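Putative N-acetylmuramoyl-L-alanine amidase (Enterococcus phage phiM1EF22, PDB 7D55) probably binds the enterococcal cell wall as the tetrameric cell-binding domain of a phage endolysin, a putative N-acetylmuramoyl-L-alanine amidase. Local coordinates at residues M26-G30 / V31-R35; N73-E76 / T77-P80. All blocks are in the same frame, centred on the assembly; numbering follows the deposited sequence.

Overall arrangement
Contact 1 (26-30 with 31-35) is the turn end of the hairpin formed by strands 22-28 and 33-36, and contact 2 (73-76 with 77-80) is the C-terminal end of helix 71-78. Their centres lie about 9 Å apart. Contact 1 is the more central, about 6 Å from the chain centre against about 11 Å, and is largely buried; contact 2 is partly buried, with Thr77 exposed. Paired strand amides and an asparagine side chain hold contact 1, whereas mostly weak main-chain bonds and a threonine hydroxyl mark contact 2. Cys33 N lies 3.1 Å from Pro80 O, a probable hydrogen bond joining them, and both touch the third subunit.

Contact 1. Residues M26-G30 / V31-R35; sequences MFCNG and VNCRR
Phe27 and Arg34 form the hydrogen-bonded pair of an antiparallel beta hairpin: Phe27 N to Arg34 O and Arg34 N to Phe27 O are both 2.8 Å. The non-hydrogen-bonded pairs Met26-Arg35 and Cys28-Cys33 flank it, and beyond the last bridge Asn29 N bonds Asn32 O at the mouth of the turn.

Within the turn, the Asn29 side chain holds two main-chain amides. With chi1 at 57°, its CG sits between the backbone N and carbonyl carbon, which turns OD1 in toward the amides of Val31 and Asn32. OD1 accepts from Asn32 N at 2.8 Å, in the amide carbonyl plane, and from Val31 N at 2.9 Å, tilted 31° out of it. The Asn29 ND2 to Asn32 OD1 bond is weak, bent to 122° at the hydrogen. A water bridges Phe27 O and Asn32 OD1.

Apolar and sulfur contacts line the face bearing Met26, Cys28 and Cys33. Met26 bends at chi2 and chi3 across the neighbouring strand, bringing SD to 3.5 Å from Arg35 CA. Cys33 SG lies 3.7 Å from Cys28 CB; the two SG atoms, 3.9 Å apart, form no disulfide. Leu75 of helix 71-78 packs on both cysteines.

Asn29 ND2 also bonds Gly30 O of the second subunit, so one amide uses its oxygen to hold its own turn and its nitrogen to join the tetramer.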
ATOM      1  N   MET A  26      -1.663  15.876  -8.087  1.00  9.67           N
ATOM      2  CA  MET A  26      -1.831  14.436  -7.997  1.00  8.45           C
ATOM      3  C   MET A  26      -1.187  13.959  -6.705  1.00  7.56           C
ATOM      4  O   MET A  26      -0.260  14.588  -6.179  1.00  8.20           O
ATOM      5  CB  MET A  26      -1.121  13.710  -9.152  1.00 11.58           C
ATOM      6  CG  MET A  26      -1.564  14.121 -10.559  1.00 11.84           C
ATOM      7  SD  MET A  26      -3.142  13.437 -11.113  1.00 15.63           S
ATOM      8  CE  MET A  26      -2.746  11.689 -11.211  1.00 14.11           C
ATOM      9  N   PHE A  27      -1.666  12.812  -6.234  1.00  5.89           N
ATOM     10  CA  PHE A  27      -1.208  12.178  -5.006  1.00  6.58           C
ATOM     11  C   PHE A  27      -0.715  10.782  -5.355  1.00  8.15           C
ATOM     12  O   PHE A  27      -1.446   9.991  -5.958  1.00  9.24           O
ATOM     13  CB  PHE A  27      -2.364  12.082  -4.005  1.00  7.71           C
ATOM     14  CG  PHE A  27      -2.068  11.224  -2.812  1.00  9.23           C
ATOM     15  CD1 PHE A  27      -0.976  11.501  -2.001  1.00 10.09           C
ATOM     16  CD2 PHE A  27      -2.916  10.178  -2.466  1.00 11.52           C
ATOM     17  CE1 PHE A  27      -0.710  10.721  -0.888  1.00 11.60           C
ATOM     18  CE2 PHE A  27      -2.663   9.395  -1.355  1.00 11.30           C
ATOM     19  CZ  PHE A  27      -1.557   9.674  -0.556  1.00 12.04           C
ATOM     20  N   CYS A  28       0.521  10.480  -4.983  1.00  8.90           N
ATOM     21  CA  CYS A  28       1.093   9.155  -5.172  1.00  9.24           C
ATOM     22  C   CYS A  28       1.276   8.513  -3.809  1.00  9.50           C
ATOM     23  O   CYS A  28       1.790   9.152  -2.887  1.00  9.06           O
ATOM     24  CB  CYS A  28       2.446   9.258  -5.870  1.00 11.57           C
ATOM     25  SG  CYS A  28       3.223   7.656  -6.055  1.00 15.24           S
ATOM     26  N   ASN A  29       0.849   7.255  -3.678  1.00  9.34           N
ATOM     27  CA  ASN A  29       0.983   6.517  -2.424  1.00  9.69           C
ATOM     28  C   ASN A  29       1.921   5.319  -2.554  1.00 10.38           C
ATOM     29  O   ASN A  29       1.883   4.407  -1.716  1.00 11.89           O
ATOM     30  CB  ASN A  29      -0.390   6.071  -1.910  1.00 11.17           C
ATOM     31  CG  ASN A  29      -1.138   5.229  -2.929  1.00 10.77           C
ATOM     32  OD1 ASN A  29      -0.553   4.762  -3.906  1.00 10.69           O
ATOM     33  ND2 ASN A  29      -2.439   5.060  -2.723  1.00 12.29           N
ATOM     34  N   GLY A  30       2.756   5.288  -3.598  1.00 11.04           N
ATOM     35  CA  GLY A  30       3.610   4.142  -3.839  1.00 11.02           C
ATOM     36  C   GLY A  30       2.935   3.009  -4.573  1.00 11.74           C
ATOM     37  O   GLY A  30       3.627   2.091  -5.043  1.00 13.45           O
ATOM     38  N   VAL A  31       1.606   3.042  -4.681  1.00 10.69           N
ATOM     39  CA  VAL A  31       0.824   2.048  -5.405  1.00 10.63           C
ATOM     40  C   VAL A  31       0.208   2.642  -6.668  1.00 11.58           C
ATOM     41  O   VAL A  31       0.287   2.054  -7.749  1.00 11.80           O
ATOM     42  CB  VAL A  31      -0.262   1.422  -4.498  1.00 12.14           C
ATOM     43  CG1 VAL A  31      -1.079   0.404  -5.271  1.00 12.97           C
ATOM     44  CG2 VAL A  31       0.354   0.793  -3.251  1.00 14.82           C
ATOM     45  N   ASN A  32      -0.416   3.813  -6.546  1.00 10.78           N
ATOM     46  CA  ASN A  32      -1.048   4.460  -7.686  1.00 10.65           C
ATOM     47  C   ASN A  32      -0.902   5.969  -7.549  1.00 10.34           C
ATOM     48  O   ASN A  32      -0.498   6.486  -6.499  1.00 11.60           O
ATOM     49  CB  ASN A  32      -2.525   4.060  -7.812  1.00 12.48           C
ATOM     50  CG  ASN A  32      -3.291   4.208  -6.507  1.00 17.07           C
ATOM     51  OD1 ASN A  32      -3.184   5.220  -5.830  1.00 20.32           O
ATOM     52  ND2 ASN A  32      -4.079   3.203  -6.164  1.00 20.07           N
ATOM     53  N   CYS A  33      -1.248   6.679  -8.626  1.00  9.86           N
ATOM     54  CA  CYS A  33      -1.313   8.132  -8.633  1.00 10.27           C
ATOM     55  C   CYS A  33      -2.761   8.536  -8.875  1.00  9.67           C
ATOM     56  O   CYS A  33      -3.409   8.020  -9.795  1.00 11.91           O
ATOM     57  CB  CYS A  33      -0.399   8.716  -9.716  1.00 10.96           C
ATOM     58  SG  CYS A  33       1.367   8.499  -9.352  1.00 11.76           S
ATOM     59  N   ARG A  34      -3.275   9.434  -8.043  1.00  9.47           N
ATOM     60  CA  ARG A  34      -4.678   9.807  -8.098  1.00  9.22           C
ATOM     61  C   ARG A  34      -4.791  11.319  -8.113  1.00  9.20           C
ATOM     62  O   ARG A  34      -4.017  12.015  -7.447  1.00  9.20           O
ATOM     63  CB  ARG A  34      -5.418   9.269  -6.878  1.00 11.14           C
ATOM     64  CG  ARG A  34      -6.907   9.297  -7.044  1.00 12.83           C
ATOM     65  CD  ARG A  34      -7.613   8.724  -5.818  1.00 11.79           C
ATOM     66  NE  ARG A  34      -7.398   7.288  -5.635  1.00 12.58           N
ATOM     67  CZ  ARG A  34      -8.116   6.333  -6.234  1.00 14.88           C
ATOM     68  NH1 ARG A  34      -9.077   6.649  -7.095  1.00 15.11           N
ATOM     69  NH2 ARG A  34      -7.865   5.058  -5.985  1.00 14.80           N
ATOM     70  N   ARG A  35      -5.759  11.823  -8.870  1.00 10.86           N
ATOM     71  CA  ARG A  35      -5.936  13.264  -8.974  1.00 10.53           C
ATOM     72  C   ARG A  35      -6.485  13.849  -7.680  1.00 11.35           C
ATOM     73  O   ARG A  35      -7.379  13.276  -7.047  1.00 13.36           O
ATOM     74  CB  ARG A  35      -6.873  13.615 -10.122  1.00  9.75           C
ATOM     75  CG  ARG A  35      -6.990  15.118 -10.314  1.00 10.99           C
ATOM     76  CD  ARG A  35      -8.040  15.478 -11.316  1.00 12.91           C
ATOM     77  NE  ARG A  35      -8.142  16.926 -11.419  1.00 13.82           N
ATOM     78  CZ  ARG A  35      -9.039  17.562 -12.157  1.00 18.40           C
ATOM     79  NH1 ARG A  35      -9.927  16.872 -12.867  1.00 18.54           N
ATOM     80  NH2 ARG A  35      -9.046  18.887 -12.181  1.00 20.88           N
TER
HETATM   81  O   HOH W   1      -2.739   7.690  -4.792  1.00 15.17           O

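Contact 2. Residues N73-E76 / T77-P80; sequences NRLE and TVCP
Thr77 and Asn73 meet one turn apart at the C-terminal end of helix 71-78, where the alpha-helical bonding mixes with i-3 bonds before the chain enters strand 81-82. The main-chain evidence is a set of weak bonds: Thr77 N reaches both Asn73 O and, at 3.2 Å, Arg74 O, and Val78 N reaches both Arg74 O and, at 3.1 Å, Leu75 O. Each amide is thus shared between i-4 and i-3 acceptors, a mixture of alpha and 3-10 bonding. Cys79 N, by contrast, makes a firm i-4 bond to Leu75 O at 2.8 Å, and Cys79 is the first residue to leave helical backbone angles. Beyond it, Pro80 CA approaches Glu76 O at 3.2 Å in a CA-H...O contact, so the proline, which lacks an N-H, still meets the carbonyl one turn back.

Among the apolar side chains, Leu75 CD1 lies 4.1 Å from Val78 CG2 and 4.2 Å from Cys79 SG, the leucine and valine crossing at about a right angle. Leu75 also packs on Tyr5 and Trp65 and on Ile48 of the third subunit, which places the helix end between the sheet and the third subunit.

Glu76 is the buried charged residue, extended beyond CG with chi2 at 172°. Its carboxylate is gripped from outside the helix end: OE1 forms salt bridges with Arg7 and Lys86, and OE2 hydrogen-bonds the hydroxyl of Tyr5. These basic partners would be expected to stabilise its anionic form.

The exposed Thr77 supplies the polar side-chain bond. At chi1 -55°, OG1 lies beside its own backbone N and turns back along the helix, donating to Asn73 O at 2.8 Å from a position 21° out of that carbonyl's plane.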
ATOM      1  N   ASN A  73       5.844  11.606 -15.745  1.00 11.65           N
ATOM      2  CA  ASN A  73       5.695  10.495 -16.687  1.00 13.20           C
ATOM      3  C   ASN A  73       6.339   9.233 -16.133  1.00 12.47           C
ATOM      4  O   ASN A  73       5.790   8.132 -16.268  1.00 13.72           O
ATOM      5  CB  ASN A  73       6.403  10.800 -18.010  1.00 16.30           C
ATOM      6  CG  ASN A  73       5.671  11.802 -18.875  1.00 21.23           C
ATOM      7  OD1 ASN A  73       4.516  12.138 -18.631  1.00 23.00           O
ATOM      8  ND2 ASN A  73       6.356  12.275 -19.926  1.00 22.11           N
ATOM      9  N   ARG A  74       7.529   9.375 -15.545  1.00 12.01           N
ATOM     10  CA  ARG A  74       8.240   8.231 -14.991  1.00 11.66           C
ATOM     11  C   ARG A  74       7.536   7.695 -13.754  1.00 11.76           C
ATOM     12  O   ARG A  74       7.388   6.474 -13.597  1.00 13.01           O
ATOM     13  CB  ARG A  74       9.671   8.633 -14.640  1.00 13.68           C
ATOM     14  CG  ARG A  74      10.444   9.263 -15.793  1.00 14.76           C
ATOM     15  CD  ARG A  74      10.560   8.313 -16.971  1.00 17.51           C
ATOM     16  NE  ARG A  74      11.322   8.901 -18.067  1.00 20.03           N
ATOM     17  CZ  ARG A  74      11.512   8.316 -19.244  1.00 24.41           C
ATOM     18  NH1 ARG A  74      10.980   7.120 -19.484  1.00 26.62           N
ATOM     19  NH2 ARG A  74      12.224   8.923 -20.182  1.00 25.71           N
ATOM     20  N   LEU A  75       7.092   8.586 -12.869  1.00 10.47           N
ATOM     21  CA  LEU A  75       6.412   8.134 -11.661  1.00  9.24           C
ATOM     22  C   LEU A  75       5.139   7.375 -12.008  1.00 10.38           C
ATOM     23  O   LEU A  75       4.860   6.314 -11.431  1.00  9.99           O
ATOM     24  CB  LEU A  75       6.085   9.329 -10.766  1.00 10.08           C
ATOM     25  CG  LEU A  75       5.295   8.970  -9.506  1.00 10.06           C
ATOM     26  CD1 LEU A  75       6.066   7.909  -8.723  1.00 11.92           C
ATOM     27  CD2 LEU A  75       5.064  10.219  -8.681  1.00 12.05           C
ATOM     28  N   GLU A  76       4.363   7.897 -12.961  1.00  9.89           N
ATOM     29  CA  GLU A  76       3.094   7.287 -13.341  1.00 10.77           C
ATOM     30  C   GLU A  76       3.257   5.977 -14.105  1.00 10.94           C
ATOM     31  O   GLU A  76       2.279   5.234 -14.239  1.00 11.95           O
ATOM     32  CB  GLU A  76       2.250   8.297 -14.119  1.00 10.77           C
ATOM     33  CG  GLU A  76       1.842   9.493 -13.269  1.00 11.80           C
ATOM     34  CD  GLU A  76       1.171  10.608 -14.067  1.00 12.64           C
ATOM     35  OE1 GLU A  76       0.957  10.434 -15.286  1.00 14.78           O
ATOM     36  OE2 GLU A  76       0.857  11.662 -13.468  1.00 12.75           O
ATOM     37  N   THR A  77       4.457   5.670 -14.602  1.00 12.38           N
ATOM     38  CA  THR A  77       4.707   4.347 -15.158  1.00 14.77           C
ATOM     39  C   THR A  77       4.925   3.309 -14.065  1.00 15.28           C
ATOM     40  O   THR A  77       4.565   2.138 -14.243  1.00 16.67           O
ATOM     41  CB  THR A  77       5.927   4.394 -16.077  1.00 17.74           C
ATOM     42  OG1 THR A  77       5.724   5.409 -17.065  1.00 20.46           O
ATOM     43  CG2 THR A  77       6.123   3.069 -16.781  1.00 19.25           C
ATOM     44  N   VAL A  78       5.519   3.710 -12.945  1.00 14.96           N
ATOM     45  CA  VAL A  78       5.793   2.765 -11.873  1.00 14.36           C
ATOM     46  C   VAL A  78       4.653   2.696 -10.862  1.00 13.32           C
ATOM     47  O   VAL A  78       4.494   1.673 -10.189  1.00 14.93           O
ATOM     48  CB  VAL A  78       7.147   3.059 -11.198  1.00 17.20           C
ATOM     49  CG1 VAL A  78       8.280   2.960 -12.211  1.00 17.86           C
ATOM     50  CG2 VAL A  78       7.138   4.419 -10.561  1.00 18.53           C
ATOM     51  N   CYS A  79       3.867   3.769 -10.744  1.00 12.05           N
ATOM     52  CA  CYS A  79       2.693   3.841  -9.871  1.00 12.53           C
ATOM     53  C   CYS A  79       1.565   4.348 -10.754  1.00 11.95           C
ATOM     54  O   CYS A  79       1.328   5.560 -10.844  1.00 12.79           O
ATOM     55  CB  CYS A  79       2.918   4.803  -8.711  1.00 14.80           C
ATOM     56  SG  CYS A  79       4.263   4.328  -7.647  1.00 17.25           S
ATOM     57  N   PRO A  80       0.857   3.451 -11.434  1.00 12.08           N
ATOM     58  CA  PRO A  80      -0.059   3.894 -12.490  1.00 12.10           C
ATOM     59  C   PRO A  80      -1.205   4.754 -11.974  1.00 11.70           C
ATOM     60  O   PRO A  80      -1.667   4.620 -10.841  1.00 11.16           O
ATOM     61  CB  PRO A  80      -0.575   2.583 -13.082  1.00 13.01           C
ATOM     62  CG  PRO A  80       0.520   1.595 -12.794  1.00 12.91           C
ATOM     63  CD  PRO A  80       1.043   1.988 -11.442  1.00 12.92           C
TER